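Local coordinates for protein fructose transport system repressor FruR (Pseudomonas putida, PDB 3O74) that responds to fructose 1-phosphate, its preferred effector, as a metabolic regulator of transcription, and probably binds specific DNA sequences like other members of the LacI family, at residues P120-L125 with Y149-R155; A95-I101 with Y254-A260; D216-D221 with F265-I269; A30-Q34 with L246-E250. The contacts are given in a common frame with arbitrary orientation. Residues are numbered along the deposited sequence.

Contact 1 (P120-L125 with Y149-R155)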
loop_
_atom_site.group_PDB
_atom_site.type_symbol
_atom_site.label_atom_id
_atom_site.label_comp_id
_atom_site.label_asym_id
_atom_site.label_seq_id
_atom_site.Cartn_x
_atom_site.Cartn_y
_atom_site.Cartn_z
ATOM N N PRO B 120 -25.790 9.484 20.354
ATOM C CA PRO B 120 -26.385 9.259 19.033
ATOM C C PRO B 120 -27.728 8.544 19.138
ATOM O O PRO B 120 -27.932 7.734 20.042
ATOM C CB PRO B 120 -25.357 8.364 18.334
ATOM C CG PRO B 120 -24.634 7.686 19.439
ATOM C CD PRO B 120 -24.574 8.678 20.557
ATOM N N ARG B 121 -28.636 8.857 18.221
ATOM C CA ARG B 121 -29.955 8.240 18.200
ATOM C C ARG B 121 -29.886 6.891 17.491
ATOM O O ARG B 121 -30.710 6.006 17.720
ATOM C CB ARG B 121 -30.954 9.167 17.506
ATOM C CG ARG B 121 -32.379 9.065 18.020
ATOM C CD ARG B 121 -33.153 7.955 17.335
ATOM N NE ARG B 121 -33.328 6.786 18.191
ATOM C CZ ARG B 121 -34.279 5.876 18.012
ATOM N NH1 ARG B 121 -35.140 6.011 17.012
ATOM N NH2 ARG B 121 -34.376 4.837 18.832
ATOM N N SER B 122 -28.880 6.744 16.637
ATOM C CA SER B 122 -28.676 5.520 15.881
ATOM C C SER B 122 -27.188 5.296 15.669
ATOM O O SER B 122 -26.429 6.243 15.466
ATOM C CB SER B 122 -29.384 5.600 14.528
ATOM O OG SER B 122 -28.885 6.679 13.754
ATOM N N ILE B 123 -26.773 4.038 15.723
ATOM C CA ILE B 123 -25.378 3.692 15.501
ATOM C C ILE B 123 -25.291 2.418 14.676
ATOM O O ILE B 123 -26.110 1.513 14.829
ATOM C CB ILE B 123 -24.616 3.507 16.834
ATOM C CG1 ILE B 123 -23.124 3.300 16.573
ATOM C CG2 ILE B 123 -25.196 2.349 17.638
ATOM C CD1 ILE B 123 -22.265 3.412 17.816
ATOM N N ALA B 124 -24.302 2.353 13.793
ATOM C CA ALA B 124 -24.170 1.199 12.922
ATOM C C ALA B 124 -22.743 0.681 12.884
ATOM O O ALA B 124 -21.789 1.416 13.140
ATOM C CB ALA B 124 -24.649 1.533 11.520
ATOM N N LEU B 125 -22.620 -0.602 12.572
ATOM C CA LEU B 125 -21.333 -1.225 12.338
ATOM C C LEU B 125 -21.292 -1.702 10.893
ATOM O O LEU B 125 -22.202 -2.390 10.429
ATOM C CB LEU B 125 -21.136 -2.415 13.271
ATOM C CG LEU B 125 -19.901 -3.256 12.961
ATOM C CD1 LEU B 125 -18.660 -2.634 13.586
ATOM C CD2 LEU B 125 -20.102 -4.682 13.455
ATOM N N TYR B 149 -27.488 0.705 25.823
ATOM C CA TYR B 149 -27.869 1.629 24.754
ATOM C C TYR B 149 -29.310 1.383 24.307
ATOM O O TYR B 149 -29.719 0.241 24.093
ATOM C CB TYR B 149 -26.912 1.506 23.562
ATOM C CG TYR B 149 -27.171 2.497 22.444
ATOM C CD1 TYR B 149 -26.829 3.836 22.581
ATOM C CD2 TYR B 149 -27.740 2.088 21.243
ATOM C CE1 TYR B 149 -27.058 4.745 21.557
ATOM C CE2 TYR B 149 -27.970 2.987 20.213
ATOM C CZ TYR B 149 -27.628 4.314 20.376
ATOM O OH TYR B 149 -27.857 5.209 19.355
ATOM N N THR B 150 -30.069 2.462 24.154
ATOM C CA THR B 150 -31.495 2.357 23.859
ATOM C C THR B 150 -31.866 2.822 22.446
ATOM O O THR B 150 -33.038 2.770 22.060
ATOM C CB THR B 150 -32.327 3.148 24.883
ATOM O OG1 THR B 150 -31.984 4.538 24.805
ATOM C CG2 THR B 150 -32.055 2.639 26.294
ATOM N N GLY B 151 -30.873 3.275 21.684
ATOM C CA GLY B 151 -31.106 3.776 20.338
ATOM C C GLY B 151 -31.222 2.693 19.278
ATOM O O GLY B 151 -31.321 1.507 19.594
ATOM N N GLU B 152 -31.230 3.111 18.013
ATOM C CA GLU B 152 -31.256 2.177 16.892
ATOM C C GLU B 152 -29.855 1.636 16.639
ATOM O O GLU B 152 -28.899 2.401 16.544
ATOM C CB GLU B 152 -31.751 2.872 15.622
ATOM C CG GLU B 152 -32.950 3.790 15.803
ATOM C CD GLU B 152 -34.271 3.043 15.833
ATOM O OE1 GLU B 152 -35.325 3.697 15.684
ATOM O OE2 GLU B 152 -34.257 1.806 16.000
ATOM N N VAL B 153 -29.734 0.317 16.526
ATOM C CA VAL B 153 -28.452 -0.299 16.186
ATOM C C VAL B 153 -28.579 -1.157 14.936
ATOM O O VAL B 153 -29.508 -1.955 14.813
ATOM C CB VAL B 153 -27.904 -1.164 17.331
ATOM C CG1 VAL B 153 -26.571 -1.798 16.932
ATOM C CG2 VAL B 153 -27.747 -0.335 18.590
ATOM N N ARG B 154 -27.643 -0.985 14.008
ATOM C CA ARG B 154 -27.628 -1.788 12.797
ATOM C C ARG B 154 -26.239 -2.361 12.585
ATOM O O ARG B 154 -25.238 -1.697 12.852
ATOM C CB ARG B 154 -28.031 -0.947 11.587
ATOM C CG ARG B 154 -29.449 -0.407 11.635
ATOM C CD ARG B 154 -30.481 -1.499 11.404
ATOM N NE ARG B 154 -31.820 -0.937 11.252
ATOM C CZ ARG B 154 -32.590 -0.555 12.265
ATOM N NH1 ARG B 154 -32.153 -0.673 13.513
ATOM N NH2 ARG B 154 -33.795 -0.051 12.033
ATOM N N ARG B 155 -26.183 -3.600 12.116
ATOM C CA ARG B 155 -24.913 -4.234 11.795
ATOM C C ARG B 155 -24.962 -4.757 10.371
ATOM O O ARG B 155 -25.849 -5.537 10.016
ATOM C CB ARG B 155 -24.617 -5.375 12.769
ATOM C CG ARG B 155 -24.509 -4.935 14.216
ATOM C CD ARG B 155 -24.619 -6.121 15.155
ATOM N NE ARG B 155 -24.666 -5.713 16.556
ATOM C CZ ARG B 155 -25.780 -5.392 17.206
ATOM N NH1 ARG B 155 -26.952 -5.426 16.585
ATOM N NH2 ARG B 155 -25.723 -5.034 18.482
#

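Contact 2 (A95-I101 with Y254-A260)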
loop_
_atom_site.group_PDB
_atom_site.type_symbol
_atom_site.label_atom_id
_atom_site.label_comp_id
_atom_site.label_asym_id
_atom_site.label_seq_id
_atom_site.Cartn_x
_atom_site.Cartn_y
_atom_site.Cartn_z
ATOM N N ALA B 95 -4.581 -23.454 19.792
ATOM C CA ALA B 95 -4.126 -24.721 20.352
ATOM C C ALA B 95 -2.944 -25.315 19.587
ATOM O O ALA B 95 -2.311 -26.261 20.058
ATOM C CB ALA B 95 -5.279 -25.721 20.411
ATOM N N HIS B 96 -2.640 -24.766 18.413
ATOM C CA HIS B 96 -1.612 -25.373 17.565
ATOM C C HIS B 96 -0.636 -24.392 16.908
ATOM O O HIS B 96 0.472 -24.776 16.529
ATOM C CB HIS B 96 -2.268 -26.253 16.494
ATOM C CG HIS B 96 -3.018 -27.416 17.050
ATOM N ND1 HIS B 96 -2.392 -28.564 17.511
ATOM C CD2 HIS B 96 -4.344 -27.631 17.236
ATOM C CE1 HIS B 96 -3.292 -29.416 17.945
ATOM N NE2 HIS B 96 -4.492 -28.871 17.790
ATOM N N PHE B 97 -1.043 -23.134 16.775
ATOM C CA PHE B 97 -0.237 -22.148 16.064
ATOM C C PHE B 97 0.100 -20.929 16.910
ATOM O O PHE B 97 -0.658 -20.531 17.789
ATOM C CB PHE B 97 -0.953 -21.687 14.789
ATOM C CG PHE B 97 -1.240 -22.793 13.818
ATOM C CD1 PHE B 97 -2.482 -23.409 13.793
ATOM C CD2 PHE B 97 -0.271 -23.214 12.922
ATOM C CE1 PHE B 97 -2.749 -24.431 12.896
ATOM C CE2 PHE B 97 -0.529 -24.236 12.027
ATOM C CZ PHE B 97 -1.769 -24.846 12.014
ATOM N N CYS B 98 1.256 -20.341 16.630
ATOM C CA CYS B 98 1.626 -19.048 17.180
ATOM C C CYS B 98 1.023 -17.945 16.310
ATOM O O CYS B 98 1.198 -17.950 15.091
ATOM C CB CYS B 98 3.153 -18.933 17.198
ATOM S SG CYS B 98 3.790 -17.358 17.747
ATOM N N SER B 99 0.310 -17.004 16.928
ATOM C CA SER B 99 -0.268 -15.883 16.182
ATOM C C SER B 99 0.122 -14.553 16.805
ATOM O O SER B 99 0.154 -14.410 18.025
ATOM C CB SER B 99 -1.799 -15.987 16.121
ATOM O OG SER B 99 -2.217 -17.227 15.574
ATOM N N VAL B 100 0.424 -13.574 15.962
ATOM C CA VAL B 100 0.639 -12.218 16.447
ATOM C C VAL B 100 -0.433 -11.310 15.860
ATOM O O VAL B 100 -0.537 -11.168 14.644
ATOM C CB VAL B 100 2.039 -11.683 16.074
ATOM C CG1 VAL B 100 2.277 -10.315 16.705
ATOM C CG2 VAL B 100 3.115 -12.660 16.508
ATOM N N ILE B 101 -1.221 -10.686 16.728
ATOM C CA ILE B 101 -2.384 -9.929 16.288
ATOM C C ILE B 101 -2.546 -8.635 17.077
ATOM O O ILE B 101 -1.806 -8.381 18.026
ATOM C CB ILE B 101 -3.680 -10.762 16.427
ATOM C CG1 ILE B 101 -4.046 -10.979 17.900
ATOM C CG2 ILE B 101 -3.534 -12.105 15.725
ATOM C CD1 ILE B 101 -5.352 -11.734 18.090
ATOM N N TYR B 254 8.825 -23.404 19.694
ATOM C CA TYR B 254 7.546 -23.022 19.106
ATOM C C TYR B 254 6.420 -23.360 20.074
ATOM O O TYR B 254 6.122 -24.533 20.302
ATOM C CB TYR B 254 7.332 -23.747 17.776
ATOM C CG TYR B 254 6.123 -23.279 16.999
ATOM C CD1 TYR B 254 4.865 -23.796 17.263
ATOM C CD2 TYR B 254 6.243 -22.332 15.987
ATOM C CE1 TYR B 254 3.754 -23.377 16.553
ATOM C CE2 TYR B 254 5.137 -21.904 15.271
ATOM C CZ TYR B 254 3.896 -22.434 15.556
ATOM O OH TYR B 254 2.792 -22.016 14.851
ATOM N N GLU B 255 5.802 -22.333 20.648
ATOM C CA GLU B 255 4.675 -22.539 21.553
ATOM C C GLU B 255 3.403 -21.941 20.963
ATOM O O GLU B 255 3.356 -20.750 20.661
ATOM C CB GLU B 255 4.958 -21.922 22.925
ATOM C CG GLU B 255 3.790 -22.034 23.903
ATOM C CD GLU B 255 4.075 -21.387 25.248
ATOM O OE1 GLU B 255 5.263 -21.195 25.582
ATOM O OE2 GLU B 255 3.108 -21.077 25.977
ATOM N N PRO B 256 2.363 -22.770 20.797
ATOM C CA PRO B 256 1.092 -22.261 20.278
ATOM C C PRO B 256 0.544 -21.184 21.202
ATOM O O PRO B 256 0.741 -21.255 22.418
ATOM C CB PRO B 256 0.176 -23.491 20.310
ATOM C CG PRO B 256 1.099 -24.667 20.350
ATOM C CD PRO B 256 2.306 -24.210 21.108
ATOM N N GLY B 257 -0.130 -20.191 20.636
ATOM C CA GLY B 257 -0.717 -19.140 21.441
ATOM C C GLY B 257 -0.829 -17.828 20.696
ATOM O O GLY B 257 -0.118 -17.589 19.722
ATOM N N VAL B 258 -1.730 -16.975 21.165
ATOM C CA VAL B 258 -1.942 -15.669 20.560
ATOM C C VAL B 258 -1.168 -14.578 21.295
ATOM O O VAL B 258 -1.228 -14.483 22.520
ATOM C CB VAL B 258 -3.439 -15.307 20.552
ATOM C CG1 VAL B 258 -3.639 -13.883 20.080
ATOM C CG2 VAL B 258 -4.208 -16.294 19.689
ATOM N N HIS B 259 -0.435 -13.763 20.544
ATOM C CA HIS B 259 0.245 -12.603 21.110
ATOM C C HIS B 259 -0.449 -11.347 20.609
ATOM O O HIS B 259 -0.417 -11.046 19.419
ATOM C CB HIS B 259 1.718 -12.581 20.700
ATOM C CG HIS B 259 2.487 -13.785 21.148
ATOM N ND1 HIS B 259 2.361 -15.011 20.539
ATOM C CD2 HIS B 259 3.384 -13.944 22.150
ATOM C CE1 HIS B 259 3.152 -15.882 21.148
ATOM N NE2 HIS B 259 3.781 -15.263 22.122
ATOM N N ALA B 260 -1.087 -10.622 21.520
ATOM C CA ALA B 260 -1.881 -9.460 21.144
ATOM C C ALA B 260 -1.149 -8.154 21.409
ATOM O O ALA B 260 -0.611 -7.947 22.489
ATOM C CB ALA B 260 -3.225 -9.477 21.868
#

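Contact 3 (D216-D221 with F265-I269)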
loop_
_atom_site.group_PDB
_atom_site.type_symbol
_atom_site.label_atom_id
_atom_site.label_comp_id
_atom_site.label_asym_id
_atom_site.label_seq_id
_atom_site.Cartn_x
_atom_site.Cartn_y
_atom_site.Cartn_z
ATOM N N ASP B 216 -5.894 3.704 9.874
ATOM C CA ASP B 216 -5.801 5.149 9.871
ATOM C C ASP B 216 -5.219 5.602 8.548
ATOM O O ASP B 216 -4.717 4.794 7.766
ATOM C CB ASP B 216 -4.924 5.627 11.028
ATOM C CG ASP B 216 -5.035 7.121 11.268
ATOM O OD1 ASP B 216 -5.898 7.769 10.636
ATOM O OD2 ASP B 216 -4.261 7.647 12.095
ATOM N N ASN B 217 -5.289 6.900 8.300
ATOM C CA ASN B 217 -4.814 7.451 7.051
ATOM C C ASN B 217 -4.472 8.915 7.244
ATOM O O ASN B 217 -5.233 9.668 7.853
ATOM C CB ASN B 217 -5.878 7.282 5.969
ATOM C CG ASN B 217 -5.308 7.374 4.574
ATOM O OD1 ASN B 217 -5.066 8.467 4.063
ATOM N ND2 ASN B 217 -5.088 6.224 3.949
ATOM N N GLN B 218 -3.316 9.308 6.725
ATOM C CA GLN B 218 -2.791 10.650 6.911
ATOM C C GLN B 218 -3.802 11.730 6.536
ATOM O O GLN B 218 -3.947 12.728 7.242
ATOM C CB GLN B 218 -1.525 10.820 6.073
ATOM C CG GLN B 218 -1.014 12.237 6.005
ATOM C CD GLN B 218 0.110 12.395 5.002
ATOM O OE1 GLN B 218 0.235 11.613 4.061
ATOM N NE2 GLN B 218 0.934 13.412 5.199
ATOM N N LEU B 219 -4.499 11.529 5.425
ATOM C CA LEU B 219 -5.375 12.569 4.899
ATOM C C LEU B 219 -6.616 12.794 5.769
ATOM O O LEU B 219 -7.338 13.774 5.587
ATOM C CB LEU B 219 -5.737 12.299 3.431
ATOM C CG LEU B 219 -4.548 12.105 2.484
ATOM C CD1 LEU B 219 -4.979 12.224 1.030
ATOM C CD2 LEU B 219 -3.452 13.111 2.789
ATOM N N LEU B 220 -6.848 11.897 6.723
ATOM C CA LEU B 220 -7.901 12.096 7.714
ATOM C C LEU B 220 -7.647 13.363 8.534
ATOM O O LEU B 220 -8.574 13.945 9.097
ATOM C CB LEU B 220 -8.001 10.886 8.646
ATOM C CG LEU B 220 -9.232 9.986 8.521
ATOM C CD1 LEU B 220 -9.553 9.700 7.063
ATOM C CD2 LEU B 220 -9.039 8.690 9.303
ATOM N N ASP B 221 -6.386 13.782 8.604
ATOM C CA ASP B 221 -6.017 14.989 9.335
ATOM C C ASP B 221 -6.552 16.245 8.651
ATOM O O ASP B 221 -6.667 17.296 9.276
ATOM C CB ASP B 221 -4.495 15.090 9.482
ATOM C CG ASP B 221 -3.936 14.126 10.515
ATOM O OD1 ASP B 221 -4.514 14.022 11.617
ATOM O OD2 ASP B 221 -2.906 13.482 10.226
ATOM N N PHE B 265 -4.864 4.812 19.757
ATOM C CA PHE B 265 -6.090 5.563 19.515
ATOM C C PHE B 265 -5.771 6.940 18.937
ATOM O O PHE B 265 -5.067 7.740 19.557
ATOM C CB PHE B 265 -6.894 5.701 20.810
ATOM C CG PHE B 265 -8.365 5.956 20.597
ATOM C CD1 PHE B 265 -9.254 5.880 21.658
ATOM C CD2 PHE B 265 -8.858 6.264 19.339
ATOM C CE1 PHE B 265 -10.605 6.112 21.473
ATOM C CE2 PHE B 265 -10.211 6.497 19.148
ATOM C CZ PHE B 265 -11.084 6.420 20.216
ATOM N N LYS B 266 -6.279 7.202 17.738
ATOM C CA LYS B 266 -6.137 8.508 17.113
ATOM C C LYS B 266 -7.484 9.213 17.149
ATOM O O LYS B 266 -8.353 8.947 16.319
ATOM C CB LYS B 266 -5.666 8.374 15.667
ATOM C CG LYS B 266 -5.634 9.699 14.917
ATOM C CD LYS B 266 -4.526 10.608 15.433
ATOM C CE LYS B 266 -4.792 12.061 15.069
ATOM N NZ LYS B 266 -3.658 12.692 14.335
ATOM N N GLN B 267 -7.663 10.101 18.120
ATOM C CA GLN B 267 -8.919 10.828 18.259
ATOM C C GLN B 267 -8.869 12.161 17.541
ATOM O O GLN B 267 -7.988 12.984 17.788
ATOM C CB GLN B 267 -9.284 11.036 19.727
ATOM C CG GLN B 267 -9.947 9.831 20.387
ATOM C CD GLN B 267 -10.437 10.136 21.791
ATOM O OE1 GLN B 267 -9.642 10.342 22.714
ATOM N NE2 GLN B 267 -11.754 10.173 21.959
ATOM N N ARG B 268 -9.825 12.361 16.645
ATOM C CA ARG B 268 -9.926 13.601 15.899
ATOM C C ARG B 268 -11.245 14.285 16.229
ATOM O O ARG B 268 -11.453 15.449 15.894
ATOM C CB ARG B 268 -9.809 13.322 14.403
ATOM C CG ARG B 268 -8.510 12.633 14.034
ATOM C CD ARG B 268 -8.524 12.151 12.602
ATOM N NE ARG B 268 -7.552 11.083 12.390
ATOM C CZ ARG B 268 -6.478 11.200 11.622
ATOM N NH1 ARG B 268 -6.245 12.335 10.983
ATOM N NH2 ARG B 268 -5.641 10.184 11.482
ATOM N N ILE B 269 -12.131 13.552 16.894
ATOM C CA ILE B 269 -13.407 14.104 17.321
ATOM C C ILE B 269 -13.283 14.729 18.708
ATOM O O ILE B 269 -13.001 14.037 19.685
ATOM C CB ILE B 269 -14.512 13.033 17.332
ATOM C CG1 ILE B 269 -14.680 12.426 15.936
ATOM C CG2 ILE B 269 -15.822 13.626 17.827
ATOM C CD1 ILE B 269 -15.772 11.378 15.850
#

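Contact 4 (A30-Q34 with L246-E250)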
loop_
_atom_site.group_PDB
_atom_site.type_symbol
_atom_site.label_atom_id
_atom_site.label_comp_id
_atom_site.label_asym_id
_atom_site.label_seq_id
_atom_site.Cartn_x
_atom_site.Cartn_y
_atom_site.Cartn_z
ATOM N N ALA B 30 18.347 -7.971 8.482
ATOM C CA ALA B 30 19.368 -7.804 9.514
ATOM C C ALA B 30 19.777 -9.143 10.126
ATOM O O ALA B 30 20.865 -9.274 10.680
ATOM C CB ALA B 30 18.887 -6.846 10.590
ATOM N N ARG B 31 18.898 -10.135 10.029
ATOM C CA ARG B 31 19.178 -11.458 10.575
ATOM C C ARG B 31 19.728 -12.423 9.532
ATOM O O ARG B 31 20.056 -13.566 9.850
ATOM C CB ARG B 31 17.925 -12.041 11.233
ATOM C CG ARG B 31 17.558 -11.351 12.529
ATOM C CD ARG B 31 18.669 -11.505 13.560
ATOM N NE ARG B 31 18.814 -12.890 14.000
ATOM C CZ ARG B 31 18.173 -13.409 15.043
ATOM N NH1 ARG B 31 17.346 -12.653 15.753
ATOM N NH2 ARG B 31 18.354 -14.680 15.375
ATOM N N GLY B 32 19.827 -11.962 8.288
ATOM C CA GLY B 32 20.365 -12.781 7.217
ATOM C C GLY B 32 19.314 -13.566 6.451
ATOM O O GLY B 32 19.640 -14.542 5.771
ATOM N N TYR B 33 18.053 -13.150 6.563
ATOM C CA TYR B 33 16.963 -13.803 5.841
ATOM C C TYR B 33 16.365 -12.871 4.791
ATOM O O TYR B 33 16.305 -11.660 4.996
ATOM C CB TYR B 33 15.857 -14.230 6.809
ATOM C CG TYR B 33 16.259 -15.323 7.763
ATOM C CD1 TYR B 33 15.918 -16.647 7.517
ATOM C CD2 TYR B 33 16.985 -15.035 8.910
ATOM C CE1 TYR B 33 16.289 -17.655 8.392
ATOM C CE2 TYR B 33 17.361 -16.035 9.788
ATOM C CZ TYR B 33 17.012 -17.341 9.524
ATOM O OH TYR B 33 17.386 -18.333 10.399
ATOM N N GLN B 34 15.920 -13.441 3.672
ATOM C CA GLN B 34 15.173 -12.687 2.668
ATOM C C GLN B 34 13.683 -12.988 2.822
ATOM O O GLN B 34 13.303 -14.091 3.201
ATOM C CB GLN B 34 15.641 -13.048 1.257
ATOM C CG GLN B 34 17.145 -12.920 1.033
ATOM C CD GLN B 34 17.625 -11.481 1.062
ATOM O OE1 GLN B 34 18.700 -11.183 1.583
ATOM N NE2 GLN B 34 16.827 -10.579 0.503
ATOM N N LEU B 246 12.106 -16.807 14.111
ATOM C CA LEU B 246 13.518 -17.146 14.267
ATOM C C LEU B 246 13.779 -18.113 15.423
ATOM O O LEU B 246 14.710 -18.915 15.366
ATOM C CB LEU B 246 14.354 -15.877 14.430
ATOM C CG LEU B 246 14.285 -14.910 13.246
ATOM C CD1 LEU B 246 15.159 -13.690 13.485
ATOM C CD2 LEU B 246 14.688 -15.613 11.962
ATOM N N ALA B 247 12.960 -18.040 16.468
ATOM C CA ALA B 247 13.113 -18.946 17.604
ATOM C C ALA B 247 12.737 -20.365 17.195
ATOM O O ALA B 247 13.356 -21.326 17.634
ATOM C CB ALA B 247 12.279 -18.483 18.782
ATOM N N ALA B 248 11.721 -20.489 16.349
ATOM C CA ALA B 248 11.312 -21.787 15.825
ATOM C C ALA B 248 12.371 -22.351 14.878
ATOM O O ALA B 248 12.629 -23.557 14.859
ATOM C CB ALA B 248 9.980 -21.669 15.115
ATOM N N ILE B 249 12.981 -21.477 14.087
ATOM C CA ILE B 249 13.993 -21.910 13.128
ATOM C C ILE B 249 15.338 -22.218 13.784
ATOM O O ILE B 249 15.935 -23.270 13.542
ATOM C CB ILE B 249 14.211 -20.855 12.023
ATOM C CG1 ILE B 249 12.945 -20.704 11.180
ATOM C CG2 ILE B 249 15.399 -21.245 11.146
ATOM C CD1 ILE B 249 12.948 -19.484 10.286
ATOM N N GLU B 250 15.810 -21.296 14.615
ATOM C CA GLU B 250 17.164 -21.383 15.149
ATOM C C GLU B 250 17.268 -22.079 16.507
ATOM O O GLU B 250 18.293 -22.680 16.817
ATOM C CB GLU B 250 17.806 -19.993 15.181
ATOM C CG GLU B 250 17.803 -19.319 13.808
ATOM C CD GLU B 250 18.507 -17.975 13.795
ATOM O OE1 GLU B 250 18.786 -17.440 14.886
ATOM O OE2 GLU B 250 18.775 -17.449 12.691
HETATM O O HOH W 1 20.070 -15.046 12.388
#

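Contact 1 (P120-L125 with Y149-R155)
The hollow at the mouth of this parallel strand pair is filled by Tyr-149. Its ring reaches back to the turn before strand 122-125, where Tyr-149 OH donates a hydrogen bond to Pro-120 O (2.6 Å); the ring also touches Ile-123, CE2 of Tyr-149 lying 3.8 Å from CG2 of Ile-123. The same methyl meets CG2 of Val-153 at 3.8 Å, so it sits in the notch where ring and valine meet. Gly-151 suits the tight place beside them, since a CB would collide with Arg-121 O and the tyrosine hydroxyl. Beyond it the backbones pair: Glu-152 N bonds to Arg-121 O (3.0 Å), Ile-123 N to Glu-152 O (2.8 Å), Arg-154 N to Ile-123 O (3.0 Å) and Leu-125 N to Arg-154 O (2.9 Å). The CA-to-CB bond of Arg-121 points away, but the side chain folds back so that NH1 of Arg-121 makes a salt bridge with OE1 of Glu-152 (2.7 Å). Strands 122-128 and 152-158 form a beta-alpha-beta unit with helix 133-144, whose Phe-142 packs on Ile-123, Leu-125 and Val-153. On the other face Leu-173 of helix 163-177 meets Ala-124 and Arg-154; strand 183-186 flanks strand 122-128.

Contact 2 (A95-I101 with Y254-A260)
This parallel strand pairing lies in the sugar-binding domain of the LacI family, which has the periplasmic-binding-protein fold, in the lobe holding the N-terminal strands; strand 257-266, the last of the chain, lies alongside strand 98-102. The axes of strands 98-101 and 257-260 make 19° and approach to 4.6 Å. Gly-257 N bonds to Phe-97 O (2.9 Å), Ser-99 N to Gly-257 O (2.9 Å), His-259 N to Ser-99 O (2.7 Å) and Ile-101 N to His-259 O (2.8 Å). Glycine is called for at 257, because its backbone angles would jam a CB against the preceding carbonyl. At the start of strand 98-101 Tyr-254 OH accepts from Cys-98 N (2.9 Å) and is also hydrogen-bonded to Val-85 O, linking the strand to its other neighbour. Cys-98 is small enough to fit beside Tyr-254 and His-259, SG of Cys-98 lying 3.8 Å from CE1 of His-259. On the other face, Ile-101 CD1 packs on Val-258 CG1 at 3.4 Å, a branched pair suited to a beta strand. Leu-244 of helix 234-250 covers Cys-98, Val-100 and His-259, Arg-91 lies over Ser-99, Ile-101 and Val-258, and strand 85-88 borders strand 98-102 on the side away from 257-266.

Contact 3 (D216-D221 with F265-I269)
A salt-bridge network of two acids and two bases joins the loop after strand 210-214 to the end of strand 257-266 and the residues just after it, beside the interface with the second subunit. Arg-268 is its hub, burying the most area here, and its length suits the gap: CA of Asp-221 and CA of Arg-268, the nearest pair, are 7.8 Å apart. Its two terminal nitrogens serve different acids: NH2 of Arg-268 forms a salt bridge with OD1 of Asp-216 (2.6 Å), and NH1 of Arg-268 another with OD1 of Asp-221 (2.5 Å). Between these acids the apolar side chain of Leu-220 lies over one face of the guanidinium, with CB of Leu-220 3.3 Å from NH1 of Arg-268. Asp-216 OD1 also accepts from Asn-217 N (2.6 Å), so it is shared between its own loop and Arg-268; the short 3-10 turn 218-221 brings Asp-221 within reach. On that turn Gln-218 bonds to Gln-193 of the second subunit, and Leu-219 packs on Leu-219 of the second subunit. Asp-221 carries two positive partners on one oxygen, because Lys-266 NZ completes the network by donating a hydrogen bond, within a salt bridge, to Asp-221 OD1 at 3.1 Å.

Contact 4 (A30-Q34 with L246-E250)
Segment 30-34 turns out of a helix, whereas 246-250 is still helical, with Glu-250 N bonded to Leu-246 O at 2.7 Å. The turn is a Schellman motif: Gly-32 takes a positive phi (92°), a conformation that suits glycine because a CB would be jammed against the preceding carbonyl. The backbones stay apart, the nearest CA atoms (Arg-31 and Leu-246) being 8.8 Å from each other, so side chains bridge the gap. Tyr-33 lays its ring against Leu-246 in a CH-pi contact, with CD2 of Leu-246 3.9 Å from the centroid of the Tyr-33 ring, while the hydroxyl touches Ile-249 (OH of Tyr-33 to CG2 of Ile-249, 3.6 Å). A buried tyrosine fits here because its polar tip still finds an acceptor: Tyr-33 OH donates to Glu-250 OE2 (2.8 Å). The other carboxylate oxygen, OE1 of Glu-250, forms a salt bridge with NH2 of Arg-31 (2.8 Å), whose hydrogen bond is weak in angle. One water closes the cluster, donating to Arg-31 O (2.9 Å) and Glu-250 OE2 (2.7 Å) and accepting from Arg-31 NE (3.0 Å). The contact thus joins the end of helix 15-30 to the end of helix 234-250, with Leu-5 of strand 4-9 and Asp-60 packed against both Tyr-33 and Ile-249.

Overall arrangement
From the N terminus, the chain first passes 30-34, where contact 4 opens, and then 95-101, where contact 2 opens. Within both of these long loops, contact 1 opens and closes across a single helix, 133-144, at the far end of the sheet. Contact 3 opens next, at 216-221. Contact 4 is then closed by 246-250, contact 2 by 254-260 and contact 3 by 265-269, so these three cross one another. Contacts 2 and 4, which touch through Tyr-254 CD2 and Ala-248 CB (3.9 Å), bring helix 234-250 and the start of strand 257-266 back to the N-terminal lobe. Contacts 1 and 3 lie in the other lobe, which the same strand reaches at its far end.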